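Local coordinates for protein UDP-N-acetylglucosamine pyrophosphorylase (Entamoeba histolytica, PDB 3OC9) that probably catalyses the transfer of uridylyl from UTP to N-acetylglucosamine 1-phosphate, yielding UDP-N-acetylglucosamine and diphosphate, at residues V227-E231 against R232-V236; P18-K21 against E22-Y25; G27-L30 against I31-K35; F344-V347 against N348-K351. All coordinates share one frame; numbering follows the deposited sequence.

Contact 1 of 4, residues V227-E231 against R232-V236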
loop_
_atom_site.group_PDB
_atom_site.type_symbol
_atom_site.label_atom_id
_atom_site.label_comp_id
_atom_site.label_asym_id
_atom_site.label_seq_id
_atom_site.Cartn_x
_atom_site.Cartn_y
_atom_site.Cartn_z
ATOM N N VAL A 227 11.554 -4.781 15.569
ATOM C CA VAL A 227 12.246 -5.179 16.802
ATOM C C VAL A 227 11.200 -5.706 17.805
ATOM O O VAL A 227 10.010 -5.463 17.634
ATOM C CB VAL A 227 13.056 -3.991 17.449
ATOM C CG1 VAL A 227 14.105 -3.381 16.467
ATOM C CG2 VAL A 227 12.117 -2.909 17.985
ATOM N N LYS A 228 11.652 -6.423 18.840
ATOM C CA LYS A 228 10.771 -6.889 19.924
ATOM C C LYS A 228 11.213 -6.255 21.253
ATOM O O LYS A 228 12.409 -6.246 21.562
ATOM C CB LYS A 228 10.802 -8.427 20.011
ATOM C CG LYS A 228 9.722 -9.032 20.914
ATOM C CD LYS A 228 9.863 -10.554 21.058
ATOM C CE LYS A 228 9.219 -11.302 19.902
ATOM N NZ LYS A 228 9.201 -12.787 20.167
ATOM N N GLU A 229 10.254 -5.716 22.011
ATOM C CA GLU A 229 10.502 -5.116 23.340
ATOM C C GLU A 229 9.427 -5.583 24.334
ATOM O O GLU A 229 8.236 -5.326 24.127
ATOM C CB GLU A 229 10.493 -3.587 23.236
ATOM C CG GLU A 229 10.886 -2.838 24.521
ATOM C CD GLU A 229 11.130 -1.336 24.321
ATOM O OE1 GLU A 229 10.893 -0.797 23.219
ATOM O OE2 GLU A 229 11.578 -0.676 25.283
ATOM N N GLN A 230 9.842 -6.279 25.399
ATOM C CA GLN A 230 8.890 -6.857 26.375
ATOM C C GLN A 230 7.732 -7.627 25.690
ATOM O O GLN A 230 6.538 -7.437 25.999
ATOM C CB GLN A 230 8.385 -5.787 27.362
ATOM C CG GLN A 230 9.484 -5.233 28.290
ATOM C CD GLN A 230 8.946 -4.585 29.561
ATOM O OE1 GLN A 230 8.514 -3.430 29.550
ATOM N NE2 GLN A 230 9.002 -5.326 30.680
ATOM N N GLU A 231 8.127 -8.490 24.748
ATOM C CA GLU A 231 7.245 -9.349 23.952
ATOM C C GLU A 231 6.302 -8.628 22.969
ATOM O O GLU A 231 5.442 -9.271 22.385
ATOM C CB GLU A 231 6.476 -10.370 24.821
ATOM C CG GLU A 231 7.370 -11.363 25.586
ATOM C CD GLU A 231 8.291 -12.179 24.676
ATOM O OE1 GLU A 231 7.818 -12.742 23.658
ATOM O OE2 GLU A 231 9.498 -12.265 24.992
ATOM N N ARG A 232 6.463 -7.315 22.786
ATOM C CA ARG A 232 5.643 -6.559 21.807
ATOM C C ARG A 232 6.452 -6.145 20.565
ATOM O O ARG A 232 7.643 -5.883 20.684
ATOM C CB ARG A 232 5.037 -5.314 22.464
ATOM C CG ARG A 232 4.188 -5.612 23.721
ATOM C CD ARG A 232 3.008 -6.508 23.352
ATOM N NE ARG A 232 2.230 -6.924 24.522
ATOM C CZ ARG A 232 1.088 -6.368 24.915
ATOM N NH1 ARG A 232 0.562 -5.348 24.247
ATOM N NH2 ARG A 232 0.467 -6.832 25.999
ATOM N N ILE A 233 5.800 -6.062 19.395
ATOM C CA ILE A 233 6.483 -5.662 18.136
ATOM C C ILE A 233 6.427 -4.149 17.872
ATOM O O ILE A 233 5.374 -3.537 18.064
ATOM C CB ILE A 233 5.867 -6.423 16.900
ATOM C CG1 ILE A 233 5.978 -7.943 17.070
ATOM C CG2 ILE A 233 6.481 -5.938 15.563
ATOM C CD1 ILE A 233 7.433 -8.485 17.097
ATOM N N LYS A 234 7.564 -3.564 17.447
ATOM C CA LYS A 234 7.710 -2.141 17.099
ATOM C C LYS A 234 8.523 -1.945 15.808
ATOM O O LYS A 234 9.300 -2.832 15.419
ATOM C CB LYS A 234 8.390 -1.334 18.248
ATOM C CG LYS A 234 7.554 -1.189 19.541
ATOM C CD LYS A 234 8.358 -0.535 20.717
ATOM C CE LYS A 234 7.576 -0.648 22.052
ATOM N NZ LYS A 234 8.090 0.287 23.151
ATOM N N VAL A 235 8.324 -0.796 15.139
ATOM C CA VAL A 235 9.207 -0.355 14.024
ATOM C C VAL A 235 10.249 0.657 14.502
ATOM O O VAL A 235 9.896 1.633 15.220
ATOM C CB VAL A 235 8.391 0.274 12.834
ATOM C CG1 VAL A 235 9.307 0.896 11.777
ATOM C CG2 VAL A 235 7.460 -0.773 12.190
ATOM N N VAL A 236 11.515 0.434 14.121
ATOM C CA VAL A 236 12.578 1.461 14.241
ATOM C C VAL A 236 12.860 2.051 12.842
ATOM O O VAL A 236 13.253 1.326 11.933
ATOM C CB VAL A 236 13.868 0.877 14.904
ATOM C CG1 VAL A 236 15.048 1.888 14.871
ATOM C CG2 VAL A 236 13.592 0.444 16.360
#
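V227 and K234 face each other as an antiparallel hydrogen-bonded pair: V227 N donates to K234 O at 3.0 Å, and K234 N returns a bond to V227 O at 3.1 Å. A second hydrogen-bonded pair lies next to the turn, where E229 N meets R232 O at 2.9 Å and R232 N returns a bond to E229 O. Between these two pairs lies the non-hydrogen-bonded pair K228 and I233, where carbonyls are approached by carbon instead: K228 CA is 3.4 Å from R232 O, a CA-H...O contact.

Together these bonds define a two-stranded beta hairpin closed by a type I' turn from E229 to R232. Its two central residues, Q230 and E231, both have positive phi, as this turn requires.

The charged contact sits on the face that carries V227, E229, R232 and K234. With CG of E229 anti to the backbone N (chi1 -174°) and the rest of the chain extended, the carboxylate is carried out to K234 NZ, which forms a salt bridge with OE1 at 3.0 Å. The ammonium lies above the carboxylate plane, 69° out of it. R232, on the same face, directs its guanidinium elsewhere, NH1 bonding to P317 O.

The closest apolar side-chain contact is at the open end of the hairpin. V227 CG1 touches V236 CG2 at 3.9 Å, the two side chains crossing at about a right angle, while Y7 packs on V227 and E229.

Contact 2 of 4, residues P18-K21 against E22-Y25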
loop_
_atom_site.group_PDB
_atom_site.type_symbol
_atom_site.label_atom_id
_atom_site.label_comp_id
_atom_site.label_asym_id
_atom_site.label_seq_id
_atom_site.Cartn_x
_atom_site.Cartn_y
_atom_site.Cartn_z
ATOM N N PRO A 18 4.977 -22.675 6.591
ATOM C CA PRO A 18 4.955 -22.248 5.201
ATOM C C PRO A 18 3.555 -21.800 4.734
ATOM O O PRO A 18 2.545 -22.236 5.307
ATOM C CB PRO A 18 5.369 -23.523 4.446
ATOM C CG PRO A 18 4.883 -24.623 5.308
ATOM C CD PRO A 18 5.115 -24.141 6.722
ATOM N N VAL A 19 3.531 -20.913 3.737
ATOM C CA VAL A 19 2.288 -20.549 3.020
ATOM C C VAL A 19 1.968 -21.666 2.021
ATOM O O VAL A 19 2.782 -21.967 1.129
ATOM C CB VAL A 19 2.434 -19.206 2.265
ATOM C CG1 VAL A 19 1.111 -18.827 1.554
ATOM C CG2 VAL A 19 2.868 -18.085 3.231
ATOM N N THR A 20 0.795 -22.276 2.176
ATOM C CA THR A 20 0.414 -23.472 1.391
ATOM C C THR A 20 -0.813 -23.211 0.506
ATOM O O THR A 20 -1.504 -22.200 0.678
ATOM C CB THR A 20 0.034 -24.649 2.311
ATOM O OG1 THR A 20 -1.193 -24.349 3.000
ATOM C CG2 THR A 20 1.146 -24.950 3.358
ATOM N N LYS A 21 -1.119 -24.147 -0.398
ATOM C CA LYS A 21 -2.380 -24.047 -1.169
ATOM C C LYS A 21 -3.650 -24.058 -0.298
ATOM O O LYS A 21 -4.649 -23.416 -0.669
ATOM C CB LYS A 21 -2.456 -25.083 -2.314
ATOM C CG LYS A 21 -1.588 -24.735 -3.543
ATOM C CD LYS A 21 -2.015 -23.412 -4.214
ATOM C CE LYS A 21 -1.049 -22.975 -5.325
ATOM N NZ LYS A 21 -1.512 -21.732 -6.030
ATOM N N GLU A 22 -3.623 -24.752 0.850
ATOM C CA GLU A 22 -4.746 -24.706 1.811
ATOM C C GLU A 22 -5.063 -23.241 2.227
ATOM O O GLU A 22 -6.246 -22.842 2.278
ATOM C CB GLU A 22 -4.485 -25.603 3.043
ATOM C CG GLU A 22 -5.567 -25.529 4.159
ATOM C CD GLU A 22 -5.178 -26.189 5.500
ATOM O OE1 GLU A 22 -3.968 -26.358 5.799
ATOM O OE2 GLU A 22 -6.105 -26.519 6.282
ATOM N N HIS A 23 -4.017 -22.447 2.481
ATOM C CA HIS A 23 -4.189 -21.015 2.822
ATOM C C HIS A 23 -4.826 -20.207 1.675
ATOM O O HIS A 23 -5.748 -19.405 1.914
ATOM C CB HIS A 23 -2.857 -20.345 3.240
ATOM C CG HIS A 23 -2.229 -20.934 4.472
ATOM N ND1 HIS A 23 -0.926 -21.382 4.499
ATOM C CD2 HIS A 23 -2.719 -21.127 5.722
ATOM C CE1 HIS A 23 -0.645 -21.851 5.703
ATOM N NE2 HIS A 23 -1.711 -21.702 6.470
ATOM N N TYR A 24 -4.334 -20.404 0.447
ATOM C CA TYR A 24 -4.899 -19.720 -0.744
ATOM C C TYR A 24 -6.415 -19.974 -0.889
ATOM O O TYR A 24 -7.202 -19.034 -1.062
ATOM C CB TYR A 24 -4.135 -20.161 -2.008
ATOM C CG TYR A 24 -4.669 -19.647 -3.342
ATOM C CD1 TYR A 24 -4.275 -18.405 -3.842
ATOM C CD2 TYR A 24 -5.528 -20.424 -4.114
ATOM C CE1 TYR A 24 -4.751 -17.926 -5.079
ATOM C CE2 TYR A 24 -6.014 -19.953 -5.350
ATOM C CZ TYR A 24 -5.624 -18.703 -5.819
ATOM O OH TYR A 24 -6.094 -18.247 -7.042
ATOM N N TYR A 25 -6.832 -21.242 -0.829
ATOM C CA TYR A 25 -8.267 -21.569 -0.959
ATOM C C TYR A 25 -9.152 -21.107 0.210
ATOM O O TYR A 25 -10.317 -20.751 -0.007
ATOM C CB TYR A 25 -8.498 -23.057 -1.315
ATOM C CG TYR A 25 -7.995 -23.393 -2.705
ATOM C CD1 TYR A 25 -8.584 -22.824 -3.837
ATOM C CD2 TYR A 25 -6.906 -24.248 -2.890
ATOM C CE1 TYR A 25 -8.112 -23.105 -5.112
ATOM C CE2 TYR A 25 -6.424 -24.538 -4.170
ATOM C CZ TYR A 25 -7.030 -23.952 -5.274
ATOM O OH TYR A 25 -6.583 -24.230 -6.553
HETATM O O HOH W 1 -1.679 -27.321 4.284
#
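H23 turns its ring back toward T20 because its CG lies anti to its own carbonyl carbon, beside the backbone N (chi1 -62°); T20 in turn places OG1 between its backbone N and carbonyl carbon (chi1 68°), pointing at the first turn of the helix. The outcome is an exchange of bonds between the two residues. T20 N donates to H23 ND1 at 3.0 Å with an N-H...N angle of 168°, the donor slightly tilted from the imidazole plane. In the other direction H23 N reaches T20 OG1 at 3.4 Å, a weak bond. ND1 must be unprotonated to accept from T20 N.

This reciprocal pair is a capping box, with T20 as N-cap of helix 21-32 and a histidine ring nitrogen as the side-chain acceptor. The edge of the same ring also meets the preceding loop, H23 CE1 lying 3.2 Å from P18 O. A water extends the cap outward: it donates to E22 OE1 at 2.9 Å and also bonds T20 OG1.

One residue further on, K21 folds over Y24. Its chain bends near the base, bringing NZ over the face of the Y24 ring, 4.7 Å from the centroid, in a cation-pi contact. A weak bond from Y24 N to T20 O opens the helical pattern, and K21 O continues it, receiving Y25 N at 3.1 Å. Helix 196-204 packs against this start of the helix: Y201 meets the H23 ring edge-to-face and L204 touches it, while N197 lies against V19 and Y24.

Contact 3 of 4, residues G27-L30 against I31-K35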
loop_
_atom_site.group_PDB
_atom_site.type_symbol
_atom_site.label_atom_id
_atom_site.label_comp_id
_atom_site.label_asym_id
_atom_site.label_seq_id
_atom_site.Cartn_x
_atom_site.Cartn_y
_atom_site.Cartn_z
ATOM N N GLY A 27 -8.578 -18.319 1.747
ATOM C CA GLY A 27 -8.699 -16.896 1.378
ATOM C C GLY A 27 -9.834 -16.655 0.375
ATOM O O GLY A 27 -10.648 -15.746 0.567
ATOM N N LEU A 28 -9.889 -17.458 -0.690
ATOM C CA LEU A 28 -10.992 -17.364 -1.668
ATOM C C LEU A 28 -12.372 -17.608 -1.018
ATOM O O LEU A 28 -13.349 -16.928 -1.362
ATOM C CB LEU A 28 -10.775 -18.315 -2.880
ATOM C CG LEU A 28 -9.650 -18.012 -3.896
ATOM C CD1 LEU A 28 -9.667 -19.018 -5.068
ATOM C CD2 LEU A 28 -9.696 -16.569 -4.448
ATOM N N GLU A 29 -12.449 -18.565 -0.087
ATOM C CA GLU A 29 -13.692 -18.826 0.667
ATOM C C GLU A 29 -14.158 -17.603 1.476
ATOM O O GLU A 29 -15.339 -17.214 1.421
ATOM C CB GLU A 29 -13.533 -20.053 1.586
ATOM C CG GLU A 29 -14.764 -20.360 2.473
ATOM C CD GLU A 29 -15.957 -20.895 1.690
ATOM O OE1 GLU A 29 -15.757 -21.471 0.602
ATOM O OE2 GLU A 29 -17.101 -20.746 2.173
ATOM N N LEU A 30 -13.240 -16.992 2.225
ATOM C CA LEU A 30 -13.559 -15.791 3.009
ATOM C C LEU A 30 -13.980 -14.584 2.140
ATOM O O LEU A 30 -14.932 -13.862 2.502
ATOM C CB LEU A 30 -12.402 -15.453 3.983
ATOM C CG LEU A 30 -12.222 -16.477 5.126
ATOM C CD1 LEU A 30 -10.867 -16.356 5.848
ATOM C CD2 LEU A 30 -13.373 -16.408 6.139
ATOM N N ILE A 31 -13.294 -14.370 1.008
ATOM C CA ILE A 31 -13.679 -13.319 0.048
ATOM C C ILE A 31 -15.114 -13.588 -0.477
ATOM O O ILE A 31 -15.947 -12.679 -0.498
ATOM C CB ILE A 31 -12.681 -13.207 -1.153
ATOM C CG1 ILE A 31 -11.311 -12.647 -0.707
ATOM C CG2 ILE A 31 -13.272 -12.349 -2.307
ATOM C CD1 ILE A 31 -10.173 -12.916 -1.716
ATOM N N SER A 32 -15.389 -14.842 -0.854
ATOM C CA SER A 32 -16.728 -15.245 -1.363
ATOM C C SER A 32 -17.890 -15.034 -0.367
ATOM O O SER A 32 -19.039 -14.799 -0.792
ATOM C CB SER A 32 -16.710 -16.710 -1.877
ATOM O OG SER A 32 -16.900 -17.629 -0.804
ATOM N N GLN A 33 -17.598 -15.111 0.937
ATOM C CA GLN A 33 -18.587 -14.920 2.019
ATOM C C GLN A 33 -18.820 -13.448 2.408
ATOM O O GLN A 33 -19.602 -13.156 3.324
ATOM C CB GLN A 33 -18.190 -15.736 3.266
ATOM C CG GLN A 33 -18.322 -17.264 3.101
ATOM C CD GLN A 33 -17.575 -18.068 4.182
ATOM O OE1 GLN A 33 -16.796 -17.525 4.966
ATOM N NE2 GLN A 33 -17.819 -19.374 4.217
ATOM N N GLY A 34 -18.157 -12.531 1.700
ATOM C CA GLY A 34 -18.231 -11.088 2.000
ATOM C C GLY A 34 -17.518 -10.671 3.283
ATOM O O GLY A 34 -17.922 -9.709 3.955
ATOM N N LYS A 35 -16.441 -11.378 3.625
ATOM C CA LYS A 35 -15.750 -11.137 4.903
ATOM C C LYS A 35 -14.438 -10.331 4.783
ATOM O O LYS A 35 -13.689 -10.264 5.758
ATOM C CB LYS A 35 -15.510 -12.462 5.647
ATOM C CG LYS A 35 -16.816 -13.207 6.059
ATOM C CD LYS A 35 -16.506 -14.495 6.828
ATOM C CE LYS A 35 -17.776 -15.199 7.301
ATOM N NZ LYS A 35 -17.463 -16.228 8.340
#
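L30 CD2 reaches K35 across the end of helix 21-32, and the side chain can be traced from its base. CB sits over the peptide leading to I31. CG is anti to the carbonyl carbon (chi1 -68°), and beyond it CD2 meets K35 CD at 3.7 Å and Q33 OE1 at 3.8 Å. Both cross the leucine obliquely, K35 touching with its aliphatic CD and Q33 with its amide oxygen.

The main chain beneath is a Schellman motif. G34 leaves the helix with positive phi (71°), its N bonding back to I31 O, and K35 N bonds to L30 O at 3.1 Å. One residue earlier, E29 O is gripped twice from the same face of its carbonyl plane, by Q33 N at 3.1 Å and by S32 OG at 2.7 Å. S32 places OG between its backbone N and carbonyl carbon (chi1 84°), which tucks the hydroxyl against the helix and satisfies it with a carbonyl of the preceding turn.

Two helices flank this C-terminal end. Helix 196-204 receives L28 and L30, through P196, I199 and D203, whereas helix 68-87 meets L28, E29, I31 and S32 with Y86, A83 and S87. Beyond the cap, backbone bonds from K35 to K179 and Y180 tie the start of strand 36-41 to that of strand 180-184, its parallel neighbour in the central mixed sheet.

Contact 4 of 4, residues F344-V347 against N348-K351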
loop_
_atom_site.group_PDB
_atom_site.type_symbol
_atom_site.label_atom_id
_atom_site.label_comp_id
_atom_site.label_asym_id
_atom_site.label_seq_id
_atom_site.Cartn_x
_atom_site.Cartn_y
_atom_site.Cartn_z
ATOM N N PHE A 344 16.061 6.248 -9.972
ATOM C CA PHE A 344 15.386 5.195 -9.194
ATOM C C PHE A 344 13.906 5.509 -8.923
ATOM O O PHE A 344 13.518 6.673 -8.956
ATOM C CB PHE A 344 16.168 4.874 -7.903
ATOM C CG PHE A 344 16.152 5.970 -6.870
ATOM C CD1 PHE A 344 15.351 5.854 -5.733
ATOM C CD2 PHE A 344 16.955 7.103 -7.014
ATOM C CE1 PHE A 344 15.332 6.865 -4.755
ATOM C CE2 PHE A 344 16.941 8.130 -6.046
ATOM C CZ PHE A 344 16.127 8.006 -4.916
ATOM N N ASP A 345 13.099 4.464 -8.683
ATOM C CA ASP A 345 11.637 4.583 -8.378
ATOM C C ASP A 345 10.872 5.525 -9.333
ATOM O O ASP A 345 10.165 6.450 -8.881
ATOM C CB ASP A 345 11.401 4.973 -6.907
ATOM C CG ASP A 345 11.947 3.939 -5.915
ATOM O OD1 ASP A 345 12.271 2.807 -6.320
ATOM O OD2 ASP A 345 12.037 4.264 -4.720
ATOM N N ASN A 346 11.026 5.277 -10.639
ATOM C CA ASN A 346 10.394 6.097 -11.708
ATOM C C ASN A 346 9.584 5.252 -12.722
ATOM O O ASN A 346 9.460 4.030 -12.556
ATOM C CB ASN A 346 11.450 6.990 -12.402
ATOM C CG ASN A 346 12.511 6.191 -13.152
ATOM O OD1 ASN A 346 12.213 5.180 -13.798
ATOM N ND2 ASN A 346 13.765 6.665 -13.093
ATOM N N VAL A 347 9.009 5.883 -13.756
ATOM C CA VAL A 347 8.141 5.152 -14.689
ATOM C C VAL A 347 8.861 4.051 -15.466
ATOM O O VAL A 347 8.269 3.016 -15.768
ATOM C CB VAL A 347 7.305 6.083 -15.644
ATOM C CG1 VAL A 347 6.284 6.881 -14.856
ATOM C CG2 VAL A 347 8.210 7.015 -16.472
ATOM N N ASN A 348 10.148 4.264 -15.757
ATOM C CA ASN A 348 10.973 3.262 -16.432
ATOM C C ASN A 348 11.340 2.053 -15.561
ATOM O O ASN A 348 11.314 0.921 -16.059
ATOM C CB ASN A 348 12.230 3.905 -17.052
ATOM C CG ASN A 348 11.902 4.719 -18.307
ATOM O OD1 ASN A 348 10.882 4.483 -18.964
ATOM N ND2 ASN A 348 12.759 5.682 -18.639
ATOM N N THR A 349 11.645 2.285 -14.281
ATOM C CA THR A 349 11.991 1.179 -13.366
ATOM C C THR A 349 10.759 0.313 -13.061
ATOM O O THR A 349 10.865 -0.928 -12.971
ATOM C CB THR A 349 12.708 1.635 -12.043
ATOM O OG1 THR A 349 11.841 2.453 -11.234
ATOM C CG2 THR A 349 13.990 2.406 -12.346
ATOM N N VAL A 350 9.599 0.972 -12.936
ATOM C CA VAL A 350 8.307 0.266 -12.775
ATOM C C VAL A 350 7.982 -0.607 -14.001
ATOM O O VAL A 350 7.665 -1.791 -13.857
ATOM C CB VAL A 350 7.130 1.245 -12.444
ATOM C CG1 VAL A 350 5.783 0.511 -12.504
ATOM C CG2 VAL A 350 7.347 1.918 -11.071
ATOM N N LYS A 351 8.059 -0.029 -15.206
ATOM C CA LYS A 351 7.908 -0.792 -16.463
ATOM C C LYS A 351 8.788 -2.048 -16.571
ATOM O O LYS A 351 8.273 -3.143 -16.865
ATOM C CB LYS A 351 8.192 0.111 -17.674
ATOM C CG LYS A 351 6.991 0.599 -18.396
ATOM C CD LYS A 351 7.451 1.210 -19.736
ATOM C CE LYS A 351 6.306 1.876 -20.448
ATOM N NZ LYS A 351 6.769 2.829 -21.506
#
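N346 and T349 meet where the chain enters helix 347-364, and the backbone records the change. D345 has positive phi and psi, N346 is extended, and from V347 onward the angles are helical. The first two i-to-i+4 bonds follow at once: V350 N to N346 O at 3.1 Å, and K351 N to V347 O, also at 3.1 Å.

The side chains of N346 and T349 close a capping box at this N-terminus. CG of N346 sits between its backbone N and carbonyl carbon (chi1 65°), so that OD1 swings over the first turn and accepts from T349 N at 3.0 Å, with the donor somewhat tilted from the amide plane. T349 adopts the matching torsion (chi1 64°), which brings OG1 back to accept from N346 N at 3.0 Å. The two side chains cross at about a right angle, and T349 CG2 rests 3.6 Å from N346 OD1. The other end of the asparagine amide is also held, ND2 donating to E342 O, which should fix the rotation of the group.

Around the cap, the loop following helix 329-332 supplies several neighbours: L340 touches N346 and N348, and D345 makes backbone bonds with K337 and N338. On the helix itself, V350, whose N bonds to N346 O, packs its side chain against I189, while K351 NZ makes a weak bond to P61 O, next to strand 59-60.

Contacts 2 and 3 hold opposite ends of helix 21-32, their centres about 14 Å apart: contact 2 caps its start through a histidine ring, contact 3 ends it with a Schellman turn. Contact 4 uses the same capping-box principle as contact 2 on helix 347-364, but with an asparagine–threonine pair in place of threonine–histidine. It lies on the opposite side of the chain's centre from contact 3, about 34 Å between centres. Contact 1 differs in kind, a hairpin of cross-strand bonds and a salt bridge. All four are partly buried; buried residues are most numerous in contact 3, which lies between two helices, and exposed ones in contact 2.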